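Local coordinates for protein Isomerase/lactonizing enzyme (Agrobacterium fabrum str. C58, PDB 2NQL) that belongs to the mandelate racemase / muconate lactonizing enzyme family of the enolase superfamily and carries a sodium ion in its barrel domain, at residues 170-175 / 181-186; 196-201 / 232-237; 338-343 / 363-368. One frame throughout, in Å; residues are numbered along the deposited sequence. Where two conformers were deposited one is given.

Contact 1: residues 170-175 / 181-186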
loop_
_atom_site.group_PDB
_atom_site.type_symbol
_atom_site.label_atom_id
_atom_site.label_comp_id
_atom_site.label_asym_id
_atom_site.label_seq_id
_atom_site.Cartn_x
_atom_site.Cartn_y
_atom_site.Cartn_z
ATOM N N GLU A 170 -16.178 16.238 31.766
ATOM C CA GLU A 170 -15.620 16.060 33.102
ATOM C C GLU A 170 -14.282 15.343 33.055
ATOM O O GLU A 170 -13.367 15.679 33.810
ATOM C CB GLU A 170 -16.613 15.345 34.012
ATOM C CG GLU A 170 -17.884 16.167 34.251
ATOM C CD GLU A 170 -17.732 17.286 35.279
ATOM O OE1 GLU A 170 -16.654 17.427 35.905
ATOM O OE2 GLU A 170 -18.721 18.022 35.478
ATOM N N LEU A 171 -14.164 14.373 32.153
ATOM C CA LEU A 171 -12.888 13.742 31.886
ATOM C C LEU A 171 -11.844 14.712 31.324
ATOM O O LEU A 171 -10.675 14.665 31.720
ATOM C CB LEU A 171 -13.083 12.514 30.997
ATOM C CG LEU A 171 -11.995 11.444 31.019
ATOM C CD1 LEU A 171 -11.720 10.919 32.439
ATOM C CD2 LEU A 171 -12.446 10.309 30.123
ATOM N N ALA A 172 -12.262 15.609 30.428
ATOM C CA ALA A 172 -11.345 16.591 29.853
ATOM C C ALA A 172 -10.877 17.549 30.943
ATOM O O ALA A 172 -9.695 17.907 31.008
ATOM C CB ALA A 172 -12.020 17.372 28.677
ATOM N N LYS A 173 -11.801 17.939 31.817
ATOM C CA LYS A 173 -11.471 18.878 32.887
ATOM C C LYS A 173 -10.504 18.242 33.871
ATOM O O LYS A 173 -9.601 18.919 34.380
ATOM C CB LYS A 173 -12.745 19.326 33.614
ATOM C CG LYS A 173 -12.554 20.525 34.562
ATOM C CD LYS A 173 -13.877 20.819 35.300
ATOM C CE LYS A 173 -13.686 21.813 36.442
ATOM N NZ LYS A 173 -13.296 23.164 35.939
ATOM N N TYR A 174 -10.712 16.950 34.151
ATOM C CA TYR A 174 -9.795 16.183 34.987
ATOM C C TYR A 174 -8.364 16.248 34.441
ATOM O O TYR A 174 -7.399 16.500 35.197
ATOM C CB TYR A 174 -10.267 14.725 35.094
ATOM C CG TYR A 174 -9.278 13.829 35.801
ATOM C CD1 TYR A 174 -9.185 13.826 37.197
ATOM C CD2 TYR A 174 -8.399 13.025 35.074
ATOM C CE1 TYR A 174 -8.247 13.009 37.851
ATOM C CE2 TYR A 174 -7.468 12.218 35.712
ATOM C CZ TYR A 174 -7.394 12.223 37.086
ATOM O OH TYR A 174 -6.479 11.425 37.682
ATOM N N TRP A 175 -8.230 16.018 33.134
ATOM C CA TRP A 175 -6.933 16.125 32.469
ATOM C C TRP A 175 -6.360 17.540 32.435
ATOM O O TRP A 175 -5.150 17.711 32.600
ATOM C CB TRP A 175 -6.946 15.432 31.081
ATOM C CG TRP A 175 -6.902 13.936 31.279
ATOM C CD1 TRP A 175 -7.963 13.061 31.249
ATOM C CD2 TRP A 175 -5.758 13.163 31.658
ATOM N NE1 TRP A 175 -7.537 11.793 31.557
ATOM C CE2 TRP A 175 -6.192 11.824 31.817
ATOM C CE3 TRP A 175 -4.401 13.466 31.855
ATOM C CZ2 TRP A 175 -5.317 10.785 32.175
ATOM C CZ3 TRP A 175 -3.525 12.425 32.220
ATOM C CH2 TRP A 175 -3.991 11.107 32.367
ATOM N N ASN A 181 -3.207 21.360 28.454
ATOM C CA ASN A 181 -3.857 22.549 27.928
ATOM C C ASN A 181 -4.403 22.346 26.519
ATOM O O ASN A 181 -5.025 23.244 25.942
ATOM C CB ASN A 181 -2.872 23.724 27.941
ATOM C CG ASN A 181 -2.455 24.123 29.345
ATOM O OD1 ASN A 181 -1.264 24.168 29.662
ATOM N ND2 ASN A 181 -3.434 24.418 30.194
ATOM N N ALA A 182 -4.155 21.163 25.965
ATOM C CA ALA A 182 -4.526 20.864 24.597
ATOM C C ALA A 182 -5.211 19.495 24.518
ATOM O O ALA A 182 -4.831 18.553 25.228
ATOM C CB ALA A 182 -3.301 20.968 23.682
ATOM N N PHE A 183 -6.274 19.432 23.713
ATOM C CA PHE A 183 -7.260 18.347 23.740
ATOM C C PHE A 183 -7.752 18.090 22.328
ATOM O O PHE A 183 -7.794 19.008 21.492
ATOM C CB PHE A 183 -8.488 18.725 24.603
ATOM C CG PHE A 183 -8.141 19.097 26.012
ATOM C CD1 PHE A 183 -8.100 18.118 27.012
ATOM C CD2 PHE A 183 -7.800 20.421 26.332
ATOM C CE1 PHE A 183 -7.752 18.453 28.329
ATOM C CE2 PHE A 183 -7.428 20.764 27.641
ATOM C CZ PHE A 183 -7.414 19.790 28.637
ATOM N N LYS A 184 -8.153 16.849 22.066
ATOM C CA LYS A 184 -8.784 16.528 20.790
ATOM C C LYS A 184 -9.942 15.584 21.039
ATOM O O LYS A 184 -9.832 14.665 21.867
ATOM C CB LYS A 184 -7.753 15.929 19.802
ATOM C CG LYS A 184 -8.331 15.611 18.418
ATOM C CD LYS A 184 -7.255 15.096 17.446
ATOM C CE LYS A 184 -6.938 13.627 17.670
ATOM N NZ LYS A 184 -5.802 13.244 16.808
ATOM N N PHE A 185 -11.049 15.801 20.328
ATOM C CA PHE A 185 -12.193 14.900 20.416
ATOM C C PHE A 185 -12.519 14.299 19.056
ATOM O O PHE A 185 -12.201 14.894 18.018
ATOM C CB PHE A 185 -13.416 15.607 21.028
ATOM C CG PHE A 185 -14.104 16.555 20.091
ATOM C CD1 PHE A 185 -15.186 16.130 19.308
ATOM C CD2 PHE A 185 -13.668 17.876 19.974
ATOM C CE1 PHE A 185 -15.821 17.016 18.423
ATOM C CE2 PHE A 185 -14.295 18.766 19.072
ATOM C CZ PHE A 185 -15.374 18.330 18.307
ATOM N N ALA A 186 -13.171 13.137 19.063
ATOM C CA ALA A 186 -13.522 12.461 17.813
ATOM C C ALA A 186 -15.002 12.672 17.528
ATOM O O ALA A 186 -15.858 12.407 18.376
ATOM C CB ALA A 186 -13.179 10.963 17.882
#

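Contact 2: residues 196-201 / 232-237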
loop_
_atom_site.group_PDB
_atom_site.type_symbol
_atom_site.label_atom_id
_atom_site.label_comp_id
_atom_site.label_asym_id
_atom_site.label_seq_id
_atom_site.Cartn_x
_atom_site.Cartn_y
_atom_site.Cartn_z
ATOM N N ALA A 196 -22.099 20.519 19.114
ATOM C CA ALA A 196 -22.518 20.444 20.500
ATOM C C ALA A 196 -21.369 19.971 21.402
ATOM O O ALA A 196 -21.223 20.470 22.523
ATOM C CB ALA A 196 -23.721 19.553 20.645
ATOM N N GLU A 197 -20.543 19.055 20.887
ATOM C CA GLU A 197 -19.366 18.571 21.609
ATOM C C GLU A 197 -18.325 19.658 21.870
ATOM O O GLU A 197 -17.895 19.827 23.023
ATOM C CB GLU A 197 -18.725 17.356 20.926
ATOM C CG GLU A 197 -17.729 16.578 21.825
ATOM C CD GLU A 197 -18.398 15.577 22.794
ATOM O OE1 GLU A 197 -19.529 15.115 22.524
ATOM O OE2 GLU A 197 -17.788 15.246 23.840
ATOM N N ILE A 198 -17.947 20.400 20.823
ATOM C CA ILE A 198 -16.953 21.466 20.965
ATOM C C ILE A 198 -17.466 22.624 21.819
ATOM O O ILE A 198 -16.704 23.187 22.600
ATOM C CB ILE A 198 -16.350 21.966 19.603
ATOM C CG1 ILE A 198 -15.040 22.747 19.830
ATOM C CG2 ILE A 198 -17.378 22.767 18.783
ATOM C CD1 ILE A 198 -14.170 22.992 18.572
ATOM N N ALA A 199 -18.757 22.943 21.675
ATOM C CA ALA A 199 -19.462 23.905 22.539
ATOM C C ALA A 199 -19.325 23.552 24.028
ATOM O O ALA A 199 -18.915 24.387 24.844
ATOM C CB ALA A 199 -20.955 23.969 22.142
ATOM N N ASN A 200 -19.640 22.302 24.362
ATOM C CA ASN A 200 -19.467 21.819 25.723
ATOM C C ASN A 200 -18.033 21.860 26.231
ATOM O O ASN A 200 -17.773 22.386 27.317
ATOM C CB ASN A 200 -20.050 20.418 25.891
ATOM C CG ASN A 200 -20.051 19.972 27.339
ATOM O OD1 ASN A 200 -20.733 20.562 28.178
ATOM N ND2 ASN A 200 -19.268 18.950 27.648
ATOM N N LEU A 201 -17.108 21.314 25.439
ATOM C CA LEU A 201 -15.692 21.343 25.766
ATOM C C LEU A 201 -15.157 22.760 25.978
ATOM O O LEU A 201 -14.492 23.019 26.988
ATOM C CB LEU A 201 -14.859 20.552 24.740
ATOM C CG LEU A 201 -15.106 19.024 24.757
ATOM C CD1 LEU A 201 -14.329 18.329 23.643
ATOM C CD2 LEU A 201 -14.823 18.364 26.131
ATOM N N GLN A 232 -16.626 26.389 14.098
ATOM C CA GLN A 232 -15.721 27.531 14.134
ATOM C C GLN A 232 -16.001 28.680 15.134
ATOM O O GLN A 232 -15.057 29.290 15.618
ATOM C CB GLN A 232 -15.193 27.940 12.739
ATOM C CG GLN A 232 -15.801 29.155 12.095
ATOM C CD GLN A 232 -15.216 30.460 12.627
ATOM O OE1 GLN A 232 -15.890 31.197 13.347
ATOM N NE2 GLN A 232 -13.961 30.741 12.285
ATOM N N PRO A 233 -17.289 28.955 15.472
ATOM C CA PRO A 233 -17.576 29.844 16.614
ATOM C C PRO A 233 -16.952 29.453 17.963
ATOM O O PRO A 233 -16.881 30.285 18.874
ATOM C CB PRO A 233 -19.107 29.795 16.717
ATOM C CG PRO A 233 -19.561 29.503 15.347
ATOM C CD PRO A 233 -18.541 28.539 14.808
ATOM N N PHE A 234 -16.506 28.207 18.094
ATOM C CA PHE A 234 -15.962 27.736 19.356
ATOM C C PHE A 234 -14.440 27.594 19.301
ATOM O O PHE A 234 -13.832 26.994 20.194
ATOM C CB PHE A 234 -16.666 26.442 19.771
ATOM C CG PHE A 234 -18.173 26.570 19.811
ATOM C CD1 PHE A 234 -18.804 27.219 20.879
ATOM C CD2 PHE A 234 -18.958 26.085 18.762
ATOM C CE1 PHE A 234 -20.194 27.356 20.903
ATOM C CE2 PHE A 234 -20.349 26.215 18.781
ATOM C CZ PHE A 234 -20.966 26.850 19.850
ATOM N N ASP A 235 -13.837 28.178 18.260
ATOM C CA ASP A 235 -12.381 28.270 18.112
ATOM C C ASP A 235 -11.667 26.885 18.063
ATOM O O ASP A 235 -10.899 26.551 18.973
ATOM C CB ASP A 235 -11.785 29.165 19.213
ATOM C CG ASP A 235 -10.320 29.516 18.965
ATOM O OD1 ASP A 235 -9.956 29.778 17.799
ATOM O OD2 ASP A 235 -9.535 29.520 19.947
ATOM N N PRO A 236 -11.936 26.078 17.020
ATOM C CA PRO A 236 -11.162 24.838 16.882
ATOM C C PRO A 236 -9.684 25.068 16.588
ATOM O O PRO A 236 -9.315 25.897 15.740
ATOM C CB PRO A 236 -11.859 24.109 15.720
ATOM C CG PRO A 236 -12.500 25.177 14.923
ATOM C CD PRO A 236 -12.916 26.227 15.928
ATOM N N TRP A 237 -8.849 24.327 17.312
ATOM C CA TRP A 237 -7.404 24.344 17.132
ATOM C C TRP A 237 -7.033 23.873 15.727
ATOM O O TRP A 237 -6.324 24.577 15.003
ATOM C CB TRP A 237 -6.796 23.443 18.219
ATOM C CG TRP A 237 -5.329 23.150 18.196
ATOM C CD1 TRP A 237 -4.333 23.847 17.576
ATOM C CD2 TRP A 237 -4.703 22.073 18.885
ATOM N NE1 TRP A 237 -3.113 23.252 17.824
ATOM C CE2 TRP A 237 -3.315 22.162 18.630
ATOM C CE3 TRP A 237 -5.188 21.023 19.691
ATOM C CZ2 TRP A 237 -2.406 21.233 19.130
ATOM C CZ3 TRP A 237 -4.281 20.102 20.206
ATOM C CH2 TRP A 237 -2.898 20.226 19.935
#

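Contact 3: residues 338-343 / 363-368. With SO4 (sulfate ion), chain C.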
loop_
_atom_site.group_PDB
_atom_site.type_symbol
_atom_site.label_atom_id
_atom_site.label_comp_id
_atom_site.label_asym_id
_atom_site.label_seq_id
_atom_site.Cartn_x
_atom_site.Cartn_y
_atom_site.Cartn_z
ATOM N N LYS A 338 5.425 20.999 17.150
ATOM C CA LYS A 338 4.647 21.768 18.116
ATOM C C LYS A 338 4.267 20.976 19.366
ATOM O O LYS A 338 4.037 21.549 20.427
ATOM C CB LYS A 338 3.430 22.399 17.453
ATOM C CG LYS A 338 3.807 23.410 16.359
ATOM C CD LYS A 338 4.474 24.655 16.962
ATOM C CE LYS A 338 4.778 25.715 15.923
ATOM N NZ LYS A 338 5.994 25.362 15.104
ATOM N N GLY A 339 4.219 19.657 19.227
ATOM C CA GLY A 339 3.884 18.744 20.319
ATOM C C GLY A 339 3.429 17.422 19.712
ATOM O O GLY A 339 3.732 17.133 18.544
ATOM N N HIS A 340 2.702 16.625 20.479
ATOM C CA HIS A 340 2.550 15.187 20.178
ATOM C C HIS A 340 1.276 14.646 20.819
ATOM O O HIS A 340 0.921 14.993 21.960
ATOM C CB HIS A 340 3.805 14.456 20.672
ATOM C CG HIS A 340 4.046 13.106 20.052
ATOM N ND1 HIS A 340 3.191 12.033 20.218
ATOM C CD2 HIS A 340 5.095 12.645 19.317
ATOM C CE1 HIS A 340 3.697 10.972 19.605
ATOM N NE2 HIS A 340 4.846 11.319 19.040
ATOM N N GLU A 341 0.552 13.817 20.072
ATOM C CA GLU A 341 -0.607 13.127 20.638
ATOM C C GLU A 341 -0.225 12.249 21.836
ATOM O O GLU A 341 0.829 11.596 21.836
ATOM C CB GLU A 341 -1.331 12.326 19.561
ATOM C CG GLU A 341 -2.701 11.814 19.984
ATOM C CD GLU A 341 -3.490 11.221 18.832
ATOM O OE1 GLU A 341 -2.909 11.005 17.767
ATOM O OE2 GLU A 341 -4.690 10.971 18.986
ATOM N N PHE A 342 -1.077 12.295 22.861
ATOM C CA PHE A 342 -0.935 11.479 24.055
ATOM C C PHE A 342 -2.230 10.691 24.314
ATOM O O PHE A 342 -3.296 11.252 24.590
ATOM C CB PHE A 342 -0.544 12.371 25.260
ATOM C CG PHE A 342 -0.524 11.655 26.597
ATOM C CD1 PHE A 342 0.311 10.547 26.833
ATOM C CD2 PHE A 342 -1.316 12.125 27.653
ATOM C CE1 PHE A 342 0.345 9.921 28.088
ATOM C CE2 PHE A 342 -1.269 11.489 28.925
ATOM C CZ PHE A 342 -0.457 10.391 29.127
ATOM N N GLN A 343 -2.117 9.373 24.195
ATOM C CA GLN A 343 -3.215 8.458 24.468
ATOM C C GLN A 343 -3.051 7.932 25.877
ATOM O O GLN A 343 -2.465 6.868 26.081
ATOM C CB GLN A 343 -3.173 7.288 23.482
ATOM C CG GLN A 343 -3.421 7.674 22.037
ATOM C CD GLN A 343 -4.862 7.482 21.640
ATOM O OE1 GLN A 343 -5.609 8.449 21.478
ATOM N NE2 GLN A 343 -5.271 6.224 21.490
ATOM N N GLY A 363 1.191 17.778 30.918
ATOM C CA GLY A 363 1.138 18.267 29.565
ATOM C C GLY A 363 2.397 18.135 28.735
ATOM O O GLY A 363 2.492 18.781 27.683
ATOM N N ARG A 364 3.373 17.332 29.184
ATOM C CA ARG A 364 4.635 17.177 28.421
ATOM C C ARG A 364 5.156 15.730 28.418
ATOM O O ARG A 364 5.194 15.070 29.454
ATOM C CB ARG A 364 5.770 18.073 28.936
ATOM C CG ARG A 364 5.503 19.569 28.923
ATOM C CD ARG A 364 6.655 20.353 29.504
ATOM N NE ARG A 364 7.835 20.392 28.645
ATOM C CZ ARG A 364 7.964 21.115 27.533
ATOM N NH1 ARG A 364 6.976 21.895 27.086
ATOM N NH2 ARG A 364 9.107 21.062 26.862
ATOM N N TYR A 365 5.613 15.275 27.250
ATOM C CA TYR A 365 6.405 14.054 27.169
ATOM C C TYR A 365 7.796 14.323 27.699
ATOM O O TYR A 365 8.369 15.380 27.430
ATOM C CB TYR A 365 6.549 13.608 25.713
ATOM C CG TYR A 365 5.394 12.799 25.212
ATOM C CD1 TYR A 365 5.236 11.459 25.603
ATOM C CD2 TYR A 365 4.473 13.347 24.320
ATOM C CE1 TYR A 365 4.191 10.681 25.112
ATOM C CE2 TYR A 365 3.429 12.570 23.809
ATOM C CZ TYR A 365 3.300 11.234 24.223
ATOM O OH TYR A 365 2.285 10.459 23.739
ATOM N N HIS A 366 8.305 13.355 28.446
ATOM C CA HIS A 366 9.705 13.285 28.865
ATOM C C HIS A 366 10.403 12.081 28.248
ATOM O O HIS A 366 10.022 10.918 28.487
ATOM C CB HIS A 366 9.774 13.175 30.390
ATOM C CG HIS A 366 9.242 14.383 31.088
ATOM N ND1 HIS A 366 10.064 15.345 31.627
ATOM C CD2 HIS A 366 7.973 14.819 31.278
ATOM C CE1 HIS A 366 9.322 16.305 32.156
ATOM N NE2 HIS A 366 8.050 16.014 31.950
ATOM N N LEU A 367 11.448 12.364 27.477
ATOM C CA LEU A 367 12.074 11.328 26.646
ATOM C C LEU A 367 12.965 10.419 27.481
ATOM O O LEU A 367 13.517 10.870 28.487
ATOM C CB LEU A 367 12.896 11.986 25.530
ATOM C CG LEU A 367 12.024 12.268 24.294
ATOM C CD1 LEU A 367 11.003 13.399 24.447
ATOM C CD2 LEU A 367 12.866 12.476 23.103
ATOM N N PRO A 368 13.159 9.154 27.043
ATOM C CA PRO A 368 14.035 8.260 27.782
ATOM C C PRO A 368 15.492 8.693 27.623
ATOM O O PRO A 368 15.800 9.494 26.722
ATOM C CB PRO A 368 13.781 6.896 27.121
ATOM C CG PRO A 368 13.378 7.229 25.756
ATOM C CD PRO A 368 12.612 8.504 25.832
HETATM S S SO4 C . 8.293 23.567 24.087
HETATM O O1 SO4 C . 7.871 23.656 22.678
HETATM O O2 SO4 C . 7.145 23.831 24.957
HETATM O O3 SO4 C . 8.803 22.224 24.348
HETATM O O4 SO4 C . 9.359 24.537 24.368
HETATM O O HOH W 1 0.505 8.056 23.968
#

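Contact 1: residues 170-175 / 181-186
F183 reaches from strand 182-186 to the inner side of helix 165-177, where it meets A172 and W175. It touches with the CD1-CE1-CZ side of its ring, chiefly through CE1. CE1 of F183 lies 3.4 Å from the backbone O of A172, and this oxygen comes at the ring obliquely. The methyl of A172 is further off, with CB 4.3 Å from CD1 of F183. CB of W175 sits at the edge of the phenylalanine ring, near its plane, 4.2 Å from CE1 of F183. No hydrogen bond crosses between the two segments.

Torsions explain these positions. CG of F183 is anti to its own carbonyl carbon (chi1 -57°), and the ring extends from the strand to the helix. W175 starts toward the strand, but its indole then leads away. Thus W175 offers F183 its CB and not its ring. One face of the indole is met by CD2 of the adjacent Y174. The W175 ring also meets F180 edge-to-face and the ring of H344.

The helix is held by its own backbone bonds, among them W175 N to L171 O at 3.1 Å. The strand is fixed in the sheet by backbone bonds to V157 on one neighbour and to K210 and A212 on the other. F183 also touches V157 and L205, so helix 194-205 shares in the packing.

Strand 152-158, helix 165-177 and strand 182-186 form a beta-alpha-beta unit of the TIM-barrel-like domain. K184, the next residue, does not touch segment 170-175; its NZ makes a salt bridge with E240, a ligand of the sodium ion. The contact is a buried van der Waals one, between the F183 ring and a methyl, a CB and a backbone carbonyl. The slightly positive ring hydrogens probably suit that oxygen, although its approach is oblique.

Contact 2: residues 196-201 / 232-237
A199 places its methyl over one face of the F234 ring. This is a CH-pi contact. CB of A199 is 3.9 Å from the ring centroid and 20° off the ring normal, displaced toward the rim. The opposite face is approached by CB of P233, the residue just before F234. The ring thus lies between the helix and its own turn.

The other contacts are apolar packing by I198. CG2 of I198 meets CD2 of F234 obliquely at 3.7 Å. CG1 is anti to the backbone N (chi1 -163°) and passes CB of F234. CD1 of I198, at the end of this extended branch (chi2 166°), reaches CB of P236 at 3.8 Å. The isoleucine and proline side chains cross at about a right angle. I198 also touches F185 and I211 of the barrel strands.

Polar bonds lie beside the contact. D235 N donates to Q232 O at 3.1 Å within the turn. R202, further along helix 194-205, bonds through NE to the backbone O of F234.

The contact joins an outer helix of the TIM-barrel-like domain to the loop leading into barrel strand 239-240. Between the segments packing is apolar; the bond from R202 to F234 O adds a polar tie from the same helix.

Contact 3: residues 338-343 / 363-368
Y365 points its hydroxyl at the backbone of strand 340-342, with H340 and F342 on opposite sides of its ring plane. The OH of Y365 donates to the backbone O of E341 at 2.7 Å. The bond lies in the carbonyl plane, on a lone pair. H340 ND1 donates to the same oxygen at 2.9 Å, nearly straight at 164° but tilted somewhat from that plane. Two donors therefore grip one buried carbonyl.

The imidazole is oblique to the tyrosine ring, with planes at 73°, and its ND1 is 3.6 Å from CE2 of Y365. NE2 of H340 is bonded to S327, so both ring nitrogens have partners. F342 turns its edge toward the face of Y365 in an offset edge-to-face pair, centroids 5.8 Å apart. The three rings form an aromatic cluster. A water accepts from Q343 N and donates to Y365 OH.

R364 binds a sulfate, probably from the crystallisation liquor. Its NH2 bonds O3 at 2.8 Å and NH1 bonds O2 at 2.9 Å; NH2 also bonds S152.

Strand 340-342 is a barrel strand, and the E341 side chain, bonded to S158, is about 5 Å from the sodium ion. Strand 364-366 runs almost perpendicular to it, at 92°. Both pair with strand 152-158, whose A155 touches F342 and Y365. Helix 322-331 meets H340 and Y365, and C360 of strand 359-361 packs on F342 and Y365.

The contacts come in series within the enolase C-terminal domain-like range. Contacts 1 and 2 have centres 12 Å apart and touch, with F185 packing on E197 and L201. The centres of contacts 1 and 3 are 15 Å apart, and both reach the same sheet. Strand 152-158 lies between, pairing with 182-186 and 340-342 and so closing the barrel. K184 and E341 form a long, weak ion pair there, and W175 packs on F342. The centres of contacts 2 and 3 are 23 Å apart, their nearest atoms about 6 Å. Contact 1 joins an outer helix to a barrel strand, contact 2 an outer helix to a loop, and contact 3 two strands that both pair with 152-158.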